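Local coordinates for CHAD domain (Ricinus communis, PDB 6QV5), which probably binds inorganic polyphosphate as an all-alpha-helical CHAD module and carries a zinc ion held by two of its histidines, at residues 53-56 with 57-60; 97-100 with 101-105; 181-184 with 185-189; 253-256 with 257-260. All coordinates share one frame; numbering follows the deposited sequence.

How the contacts relate
Contacts 1 to 4 follow one another along the chain, each a local stretch along one helix (54-73, 82-108, 171-192 and 224-260), contact 1 including the N-cap of its helix. Contacts 1 and 2 touch, their centres about 11 Å apart, where His-58 packs on Arg-99 and Leu-57 on Ala-98. Contact 4 packs on contact 2 through Leu-253 and Leu-257, which meet Trp-101, with centres about 14 Å apart. Contact 3 stands alone, its centre about 30 Å from those of contacts 1 and 2, which lie on the opposite side of the chain's centre. Contacts 1, 2 and 4 thus belong to one continuously packed set of helices.

Contact 1. Residues 53-56 with 57-60; sequences DPET and LHQM
Glu-55 reaches forward along the helix to Gln-59, its OE2 accepting a hydrogen bond from Gln-59 NE2 at 2.8 Å. OE2 is met nearly head-on along its C-O bond, and the carboxylate and amide planes are only 26° apart. The other oxygen is held less firmly: His-58 ND1 gives a weak bond to Glu-55 OE1 at 3.5 Å, almost straight and in the plane of the imidazole, whose ring stands nearly perpendicular to the carboxylate. Glu-55 CG is trans to the backbone N, and the bend at chi2 (55°) turns the carboxylate forward, toward the next turn; Gln-59 bends at its own chi2 to meet it. The amide oxygen of Gln-59, OE1, is hydrogen-bonded to His-40 NE2. At the start of helix 54-73, Asp-53 is the N-cap. Its OD1 takes the Glu-55 N-H at 3.1 Å with the lone pair turned away from OD2, while Thr-56 OG1 donates to Asp-53 O at 2.9 Å. Arg-137 also bonds Asp-53 O. Backbone bonds from His-58 N to Pro-54 O and from Gln-59 N to Glu-55 O, each in the i to i+4 register, carry the helix onward. Leu-57 packs on Val-48 of helix 45-50 and touches Asp-102, and Met-60 reaches Leu-144. A carboxylate shared between an amide and an imidazole, with a weak, long ion pair to Arg-14 besides, would probably stay ionised, and negative charge here and at Asp-53, near the start of the helix, is consistent with a favourable interaction with the helix dipole.

Contact 2. Residues 97-100 with 101-105; sequences AARD and WDVLL
Arg-99 slants across Val-103 one turn on, and its guanidinium lies under the methyl CG2. From CB the chain sets out with CG anti to the main-chain N (chi1 177°) and turns at chi2 (67°), a bend that swings the outer half toward the following turn. CD comes within 4.2 Å of Val-103 CG2. Beyond it NE and CZ each lie 3.6 Å from the same Val-103 CG2, which rests 3.5 Å above the guanidinium plane and over its centre. The methyl therefore covers one face of the flat group, while the N-H bonds at its rim remain directed outward. One of them is used at once: NH1 donates to a water at 2.8 Å, lying in the guanidinium plane, and that water donates to Asp-102 OD2 at 3.0 Å. Arginine and aspartate thus meet through solvent, their charged atoms NH1 and OD2 being 5.4 Å apart. This stretch belongs to helix 82-108 of the CHAD domain, in contact with helix 54-73, where Pro-54 touches Asp-102, and with helix 224-260, which meets Val-103 at Asp-246 and Leu-104 at Ala-250. Val-103 is also fixed at its backbone, since its N bonds Arg-99 O at 2.9 Å in a nearly linear C=O to N alignment. On another side of the helix the Trp-101 indole turns an edge to the preceding turn: CD1 sits 3.1 Å from Ala-97 O, near the ring plane. Val-129, Ile-132 and Lys-136 of helix 122-145 also touch this indole.

Contact 3. Residues 181-184 with 185-189; sequences HLHK and SLLKR
His-183 turns its imidazole through a chi2 of 68°, so that one face looks along the helix toward Leu-187. Leu-187 has a first torsion of -106°, off the staggered positions, which places CD1 over that face. CD1 lies 4.0 Å from the centre of the His-183 ring and 28° off its normal, a CH-pi contact. The approach is off-centre: CE1 is the ring atom closest to Leu-187 CD1 at 3.6 Å, and CD2 of the same leucine comes to 4.0 Å from His-183 NE2. The two residues are also linked by the main-chain bond from Leu-187 N to His-183 O, 3.1 Å long and nearly straight at the hydrogen. The rotation of the imidazole is probably also held at ND1, which is hydrogen-bonded to the hydroxyl of Tyr-230 on helix 224-260; the two rings meet at a slant. Ser-185 OG lies over one face of the Arg-189 guanidinium, offset toward its rim, while Arg-189 NH1 bonds Arg-203 O. Lys-184 and Lys-188, each bent at chi3, lie on the outer surface, their NZ atoms 6.8 Å apart. Leu-186 turns inward against Tyr-230 and Leu-234, and Leu-182 against Ala-214 of helix 198-217. Such a division, in which Leu-182 and Leu-186 face neighbouring helices while Lys-184 and Lys-188 lie on the outside, is that of an amphipathic helix in an all-helical bundle, here helix 171-192 of the CHAD domain.

Contact 4. Residues 253-256 with 257-260; sequences LLQE and LAQQ
The flat amides of Gln-255 and Gln-259 lie side by side on successive turns, pointing the same way with their planes 39° apart. Gln-255 NE2 is 3.8 Å from Gln-259 OE1 and 4.0 Å from Gln-259 CG, a packing approach rather than a hydrogen bond. Gln-255 reaches this position by bending at chi2 (57°), which brings its amide over the next turn, and it also touches Arg-272 of helix 265-281. On the inner side, Leu-254 CD2 meets Leu-257 CD2 at 4.1 Å, one methyl of each leucine doing the touching. Leu-257 also packs on Leu-128 and Ile-132, and Leu-254 on Val-268. The last two backbone bonds, Gln-259 N to Gln-255 O (3.4 Å) and Gln-260 N to Glu-256 O (3.3 Å), are weak, whereas Ala-258 N to Leu-254 O is 2.8 Å. Glu-256 turns outward to a salt bridge between its OE2 and Arg-252 NH1, one turn earlier. The contact thus rests on buried leucines and the shorter backbone bonds from Leu-257 N and Ala-258 N, while its outer amides contribute mainly van der Waals contact and the acid draws its charge partner from within the same helix.

Contact 1. Residues 53-56 with 57-60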
loop_
_atom_site.group_PDB
_atom_site.type_symbol
_atom_site.label_atom_id
_atom_site.label_comp_id
_atom_site.label_asym_id
_atom_site.label_seq_id
_atom_site.Cartn_x
_atom_site.Cartn_y
_atom_site.Cartn_z
ATOM N N ASP A 53 10.858 13.551 6.424
ATOM C CA ASP A 53 10.977 12.220 7.029
ATOM C C ASP A 53 10.309 11.174 6.116
ATOM O O ASP A 53 9.135 11.338 5.776
ATOM C CB ASP A 53 10.341 12.209 8.435
ATOM C CG ASP A 53 10.704 11.031 9.329
ATOM O OD1 ASP A 53 10.610 9.872 8.860
ATOM O OD2 ASP A 53 11.046 11.265 10.508
ATOM N N PRO A 54 11.039 10.117 5.684
ATOM C CA PRO A 54 10.425 9.123 4.783
ATOM C C PRO A 54 9.340 8.254 5.419
ATOM O O PRO A 54 8.403 7.869 4.724
ATOM C CB PRO A 54 11.618 8.293 4.300
ATOM C CG PRO A 54 12.630 8.425 5.373
ATOM C CD PRO A 54 12.453 9.791 5.965
ATOM N N GLU A 55 9.460 7.956 6.730
ATOM C CA GLU A 55 8.517 7.122 7.481
ATOM C C GLU A 55 7.131 7.768 7.633
ATOM O O GLU A 55 6.124 7.063 7.532
ATOM C CB GLU A 55 9.113 6.710 8.843
ATOM C CG GLU A 55 8.315 5.668 9.625
ATOM C CD GLU A 55 7.977 4.354 8.938
ATOM O OE1 GLU A 55 8.809 3.848 8.150
ATOM O OE2 GLU A 55 6.876 3.822 9.204
ATOM N N THR A 56 7.085 9.099 7.859
ATOM C CA THR A 56 5.840 9.870 8.002
ATOM C C THR A 56 5.045 9.825 6.693
ATOM O O THR A 56 3.827 9.643 6.722
ATOM C CB THR A 56 6.129 11.308 8.458
ATOM O OG1 THR A 56 6.900 11.975 7.460
ATOM C CG2 THR A 56 6.846 11.370 9.804
ATOM N N LEU A 57 5.754 9.956 5.548
ATOM C CA LEU A 57 5.191 9.880 4.199
ATOM C C LEU A 57 4.755 8.435 3.900
ATOM O O LEU A 57 3.688 8.230 3.314
ATOM C CB LEU A 57 6.221 10.387 3.167
ATOM C CG LEU A 57 5.909 10.211 1.671
ATOM C CD1 LEU A 57 4.775 11.120 1.216
ATOM C CD2 LEU A 57 7.144 10.471 0.836
ATOM N N HIS A 58 5.577 7.442 4.318
ATOM C CA HIS A 58 5.301 6.012 4.153
ATOM C C HIS A 58 4.002 5.643 4.877
ATOM O O HIS A 58 3.132 5.020 4.269
ATOM C CB HIS A 58 6.486 5.159 4.656
ATOM C CG HIS A 58 6.282 3.673 4.573
ATOM N ND1 HIS A 58 6.810 2.824 5.529
ATOM C CD2 HIS A 58 5.617 2.933 3.652
ATOM C CE1 HIS A 58 6.454 1.603 5.161
ATOM N NE2 HIS A 58 5.731 1.620 4.041
ATOM N N GLN A 59 3.858 6.074 6.146
ATOM C CA GLN A 59 2.664 5.827 6.953
ATOM C C GLN A 59 1.407 6.469 6.368
ATOM O O GLN A 59 0.342 5.853 6.418
ATOM C CB GLN A 59 2.878 6.244 8.418
ATOM C CG GLN A 59 3.771 5.288 9.222
ATOM C CD GLN A 59 3.325 3.842 9.167
ATOM O OE1 GLN A 59 2.169 3.504 9.443
ATOM N NE2 GLN A 59 4.236 2.954 8.805
ATOM N N MET A 60 1.533 7.681 5.785
ATOM C CA MET A 60 0.405 8.379 5.162
ATOM C C MET A 60 -0.033 7.678 3.873
ATOM O O MET A 60 -1.235 7.553 3.632
ATOM C CB MET A 60 0.715 9.861 4.910
ATOM C CG MET A 60 -0.534 10.706 4.799
ATOM S SD MET A 60 -0.225 12.434 4.381
ATOM C CE MET A 60 -1.834 13.082 4.581
#

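Contact 2. Residues 97-100 with 101-105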
loop_
_atom_site.group_PDB
_atom_site.type_symbol
_atom_site.label_atom_id
_atom_site.label_comp_id
_atom_site.label_asym_id
_atom_site.label_seq_id
_atom_site.Cartn_x
_atom_site.Cartn_y
_atom_site.Cartn_z
ATOM N N ALA A 97 3.964 9.131 -5.781
ATOM C CA ALA A 97 5.086 9.662 -6.562
ATOM C C ALA A 97 6.232 10.074 -5.634
ATOM O O ALA A 97 7.390 9.799 -5.945
ATOM C CB ALA A 97 4.631 10.851 -7.399
ATOM N N ALA A 98 5.902 10.703 -4.482
ATOM C CA ALA A 98 6.876 11.125 -3.476
ATOM C C ALA A 98 7.496 9.908 -2.775
ATOM O O ALA A 98 8.699 9.910 -2.506
ATOM C CB ALA A 98 6.219 12.051 -2.464
ATOM N N ARG A 99 6.680 8.858 -2.523
ATOM C CA ARG A 99 7.106 7.603 -1.899
ATOM C C ARG A 99 8.040 6.815 -2.829
ATOM O O ARG A 99 9.090 6.360 -2.374
ATOM C CB ARG A 99 5.883 6.760 -1.460
ATOM C CG ARG A 99 6.195 5.381 -0.855
ATOM C CD ARG A 99 6.917 5.445 0.481
ATOM N NE ARG A 99 7.331 4.117 0.937
ATOM C CZ ARG A 99 8.324 3.889 1.791
ATOM N NH1 ARG A 99 9.031 4.899 2.285
ATOM N NH2 ARG A 99 8.626 2.650 2.149
ATOM N N ASP A 100 7.666 6.682 -4.125
ATOM C CA ASP A 100 8.439 5.989 -5.167
ATOM C C ASP A 100 9.878 6.508 -5.263
ATOM O O ASP A 100 10.809 5.704 -5.336
ATOM C CB ASP A 100 7.745 6.107 -6.540
ATOM C CG ASP A 100 6.522 5.226 -6.752
ATOM O OD1 ASP A 100 6.206 4.413 -5.852
ATOM O OD2 ASP A 100 5.882 5.350 -7.819
ATOM N N TRP A 101 10.056 7.844 -5.236
ATOM C CA TRP A 101 11.370 8.483 -5.298
ATOM C C TRP A 101 12.163 8.338 -4.000
ATOM O O TRP A 101 13.393 8.324 -4.045
ATOM C CB TRP A 101 11.257 9.947 -5.742
ATOM C CG TRP A 101 11.042 10.083 -7.218
ATOM C CD1 TRP A 101 9.846 10.141 -7.869
ATOM C CD2 TRP A 101 12.053 10.072 -8.234
ATOM N NE1 TRP A 101 10.048 10.218 -9.227
ATOM C CE2 TRP A 101 11.394 10.170 -9.480
ATOM C CE3 TRP A 101 13.458 10.023 -8.213
ATOM C CZ2 TRP A 101 12.092 10.219 -10.695
ATOM C CZ3 TRP A 101 14.147 10.074 -9.415
ATOM C CH2 TRP A 101 13.467 10.167 -10.637
ATOM N N ASP A 102 11.468 8.206 -2.856
ATOM C CA ASP A 102 12.103 8.016 -1.550
ATOM C C ASP A 102 12.628 6.583 -1.389
ATOM O O ASP A 102 13.674 6.393 -0.767
ATOM C CB ASP A 102 11.140 8.379 -0.406
ATOM C CG ASP A 102 11.596 9.522 0.491
ATOM O OD1 ASP A 102 12.730 10.023 0.295
ATOM O OD2 ASP A 102 10.822 9.913 1.389
ATOM N N VAL A 103 11.902 5.585 -1.950
ATOM C CA VAL A 103 12.272 4.161 -1.931
ATOM C C VAL A 103 13.530 3.972 -2.792
ATOM O O VAL A 103 14.471 3.310 -2.357
ATOM C CB VAL A 103 11.096 3.230 -2.368
ATOM C CG1 VAL A 103 11.555 1.784 -2.568
ATOM C CG2 VAL A 103 9.946 3.282 -1.366
ATOM N N LEU A 104 13.546 4.591 -3.992
ATOM C CA LEU A 104 14.660 4.562 -4.941
ATOM C C LEU A 104 15.948 5.105 -4.305
ATOM O O LEU A 104 17.002 4.496 -4.467
ATOM C CB LEU A 104 14.287 5.349 -6.224
ATOM C CG LEU A 104 15.392 5.650 -7.261
ATOM C CD1 LEU A 104 15.926 4.381 -7.912
ATOM C CD2 LEU A 104 14.887 6.593 -8.330
ATOM N N LEU A 105 15.847 6.216 -3.556
ATOM C CA LEU A 105 16.970 6.875 -2.894
ATOM C C LEU A 105 17.530 6.117 -1.677
ATOM O O LEU A 105 18.750 5.986 -1.558
ATOM C CB LEU A 105 16.568 8.316 -2.508
ATOM C CG LEU A 105 17.637 9.212 -1.866
ATOM C CD1 LEU A 105 18.627 9.730 -2.901
ATOM C CD2 LEU A 105 16.996 10.367 -1.133
HETATM O O HOH W 1 8.867 7.703 2.056
#

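Contact 3. Residues 181-184 with 185-189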
loop_
_atom_site.group_PDB
_atom_site.type_symbol
_atom_site.label_atom_id
_atom_site.label_comp_id
_atom_site.label_asym_id
_atom_site.label_seq_id
_atom_site.Cartn_x
_atom_site.Cartn_y
_atom_site.Cartn_z
ATOM N N HIS A 181 -13.820 -14.988 0.160
ATOM C CA HIS A 181 -13.526 -14.490 -1.185
ATOM C C HIS A 181 -12.052 -14.108 -1.351
ATOM O O HIS A 181 -11.466 -14.439 -2.380
ATOM C CB HIS A 181 -14.457 -13.316 -1.559
ATOM C CG HIS A 181 -14.030 -12.566 -2.786
ATOM N ND1 HIS A 181 -13.452 -11.309 -2.699
ATOM C CD2 HIS A 181 -14.064 -12.940 -4.087
ATOM C CE1 HIS A 181 -13.179 -10.952 -3.943
ATOM N NE2 HIS A 181 -13.526 -11.902 -4.813
ATOM N N LEU A 182 -11.461 -13.420 -0.351
ATOM C CA LEU A 182 -10.062 -12.982 -0.391
ATOM C C LEU A 182 -9.055 -14.123 -0.278
ATOM O O LEU A 182 -8.014 -14.062 -0.931
ATOM C CB LEU A 182 -9.768 -11.888 0.645
ATOM C CG LEU A 182 -10.265 -10.479 0.294
ATOM C CD1 LEU A 182 -10.163 -9.566 1.483
ATOM C CD2 LEU A 182 -9.489 -9.878 -0.875
ATOM N N HIS A 183 -9.360 -15.163 0.531
ATOM C CA HIS A 183 -8.502 -16.347 0.671
ATOM C C HIS A 183 -8.554 -17.144 -0.639
ATOM O O HIS A 183 -7.522 -17.634 -1.097
ATOM C CB HIS A 183 -8.935 -17.210 1.873
ATOM C CG HIS A 183 -8.051 -18.395 2.131
ATOM N ND1 HIS A 183 -6.747 -18.245 2.567
ATOM C CD2 HIS A 183 -8.323 -19.715 2.018
ATOM C CE1 HIS A 183 -6.267 -19.471 2.695
ATOM N NE2 HIS A 183 -7.178 -20.389 2.374
ATOM N N LYS A 184 -9.758 -17.221 -1.252
ATOM C CA LYS A 184 -10.038 -17.878 -2.532
ATOM C C LYS A 184 -9.301 -17.144 -3.657
ATOM O O LYS A 184 -8.700 -17.800 -4.507
ATOM C CB LYS A 184 -11.561 -17.896 -2.788
ATOM C CG LYS A 184 -12.015 -18.408 -4.158
ATOM C CD LYS A 184 -13.543 -18.457 -4.280
ATOM C CE LYS A 184 -14.201 -17.111 -4.496
ATOM N NZ LYS A 184 -15.675 -17.189 -4.314
ATOM N N SER A 185 -9.335 -15.791 -3.641
ATOM C CA SER A 185 -8.675 -14.924 -4.623
ATOM C C SER A 185 -7.151 -15.026 -4.536
ATOM O O SER A 185 -6.500 -15.127 -5.576
ATOM C CB SER A 185 -9.124 -13.475 -4.454
ATOM O OG SER A 185 -8.605 -12.634 -5.471
ATOM N N LEU A 186 -6.589 -15.015 -3.303
ATOM C CA LEU A 186 -5.147 -15.121 -3.046
ATOM C C LEU A 186 -4.583 -16.448 -3.549
ATOM O O LEU A 186 -3.602 -16.441 -4.292
ATOM C CB LEU A 186 -4.834 -14.917 -1.544
ATOM C CG LEU A 186 -3.420 -15.276 -1.052
ATOM C CD1 LEU A 186 -2.406 -14.212 -1.434
ATOM C CD2 LEU A 186 -3.408 -15.482 0.441
ATOM N N LEU A 187 -5.210 -17.576 -3.151
ATOM C CA LEU A 187 -4.808 -18.929 -3.537
ATOM C C LEU A 187 -4.907 -19.162 -5.045
ATOM O O LEU A 187 -4.025 -19.810 -5.611
ATOM C CB LEU A 187 -5.628 -19.974 -2.759
ATOM C CG LEU A 187 -4.901 -20.726 -1.633
ATOM C CD1 LEU A 187 -4.524 -19.799 -0.478
ATOM C CD2 LEU A 187 -5.757 -21.860 -1.104
ATOM N N LYS A 188 -5.960 -18.615 -5.695
ATOM C CA LYS A 188 -6.187 -18.721 -7.141
ATOM C C LYS A 188 -5.093 -17.974 -7.910
ATOM O O LYS A 188 -4.542 -18.521 -8.865
ATOM C CB LYS A 188 -7.574 -18.164 -7.513
ATOM C CG LYS A 188 -8.094 -18.616 -8.877
ATOM C CD LYS A 188 -9.067 -17.606 -9.495
ATOM C CE LYS A 188 -10.476 -17.693 -8.949
ATOM N NZ LYS A 188 -11.362 -16.657 -9.542
ATOM N N ARG A 189 -4.775 -16.736 -7.477
ATOM C CA ARG A 189 -3.747 -15.886 -8.085
ATOM C C ARG A 189 -2.337 -16.434 -7.872
ATOM O O ARG A 189 -1.491 -16.268 -8.749
ATOM C CB ARG A 189 -3.864 -14.436 -7.596
ATOM C CG ARG A 189 -5.020 -13.686 -8.241
ATOM C CD ARG A 189 -5.305 -12.378 -7.540
ATOM N NE ARG A 189 -6.384 -11.642 -8.199
ATOM C CZ ARG A 189 -6.639 -10.351 -8.013
ATOM N NH1 ARG A 189 -5.892 -9.632 -7.182
ATOM N NH2 ARG A 189 -7.641 -9.766 -8.655
#

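Contact 4. Residues 253-256 with 257-260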
loop_
_atom_site.group_PDB
_atom_site.type_symbol
_atom_site.label_atom_id
_atom_site.label_comp_id
_atom_site.label_asym_id
_atom_site.label_seq_id
_atom_site.Cartn_x
_atom_site.Cartn_y
_atom_site.Cartn_z
ATOM N N LEU A 253 11.394 4.839 -13.277
ATOM C CA LEU A 253 11.685 6.179 -12.752
ATOM C C LEU A 253 12.970 6.771 -13.326
ATOM O O LEU A 253 12.992 7.961 -13.646
ATOM C CB LEU A 253 11.745 6.192 -11.211
ATOM C CG LEU A 253 10.443 5.970 -10.429
ATOM C CD1 LEU A 253 10.725 5.867 -8.946
ATOM C CD2 LEU A 253 9.432 7.085 -10.676
ATOM N N LEU A 254 14.034 5.951 -13.454
ATOM C CA LEU A 254 15.321 6.395 -13.995
ATOM C C LEU A 254 15.258 6.678 -15.495
ATOM O O LEU A 254 15.836 7.671 -15.935
ATOM C CB LEU A 254 16.460 5.422 -13.650
ATOM C CG LEU A 254 16.919 5.386 -12.185
ATOM C CD1 LEU A 254 17.677 4.112 -11.885
ATOM C CD2 LEU A 254 17.759 6.608 -11.820
ATOM N N GLN A 255 14.523 5.844 -16.269
ATOM C CA GLN A 255 14.326 6.027 -17.715
ATOM C C GLN A 255 13.590 7.355 -17.990
ATOM O O GLN A 255 13.926 8.049 -18.953
ATOM C CB GLN A 255 13.595 4.814 -18.335
ATOM C CG GLN A 255 13.313 4.886 -19.846
ATOM C CD GLN A 255 14.544 5.088 -20.701
ATOM O OE1 GLN A 255 15.362 4.181 -20.890
ATOM N NE2 GLN A 255 14.693 6.286 -21.248
ATOM N N GLU A 256 12.627 7.718 -17.111
ATOM C CA GLU A 256 11.873 8.977 -17.170
ATOM C C GLU A 256 12.806 10.148 -16.841
ATOM O O GLU A 256 12.701 11.207 -17.463
ATOM C CB GLU A 256 10.696 8.952 -16.183
ATOM C CG GLU A 256 9.479 8.191 -16.685
ATOM C CD GLU A 256 8.377 7.965 -15.665
ATOM O OE1 GLU A 256 8.053 8.908 -14.906
ATOM O OE2 GLU A 256 7.824 6.842 -15.638
ATOM N N LEU A 257 13.728 9.942 -15.872
ATOM C CA LEU A 257 14.730 10.919 -15.438
ATOM C C LEU A 257 15.775 11.150 -16.542
ATOM O O LEU A 257 16.269 12.267 -16.677
ATOM C CB LEU A 257 15.396 10.455 -14.122
ATOM C CG LEU A 257 16.442 11.374 -13.467
ATOM C CD1 LEU A 257 15.796 12.592 -12.824
ATOM C CD2 LEU A 257 17.248 10.622 -12.431
ATOM N N ALA A 258 16.089 10.101 -17.335
ATOM C CA ALA A 258 17.045 10.163 -18.448
ATOM C C ALA A 258 16.541 11.071 -19.576
ATOM O O ALA A 258 17.336 11.797 -20.174
ATOM C CB ALA A 258 17.314 8.768 -18.986
ATOM N N GLN A 259 15.222 11.029 -19.854
ATOM C CA GLN A 259 14.571 11.834 -20.891
ATOM C C GLN A 259 14.491 13.311 -20.499
ATOM O O GLN A 259 14.716 14.175 -21.347
ATOM C CB GLN A 259 13.170 11.284 -21.224
ATOM C CG GLN A 259 13.165 9.929 -21.950
ATOM C CD GLN A 259 13.692 9.974 -23.371
ATOM O OE1 GLN A 259 14.590 9.213 -23.746
ATOM N NE2 GLN A 259 13.144 10.855 -24.201
ATOM N N GLN A 260 14.177 13.596 -19.218
ATOM C CA GLN A 260 14.064 14.962 -18.695
ATOM C C GLN A 260 15.426 15.592 -18.395
ATOM O O GLN A 260 15.603 16.791 -18.619
ATOM C CB GLN A 260 13.143 15.018 -17.460
ATOM C CG GLN A 260 11.677 14.660 -17.736
ATOM C CD GLN A 260 10.996 15.598 -18.709
ATOM O OE1 GLN A 260 10.773 16.782 -18.426
ATOM N NE2 GLN A 260 10.648 15.083 -19.878
#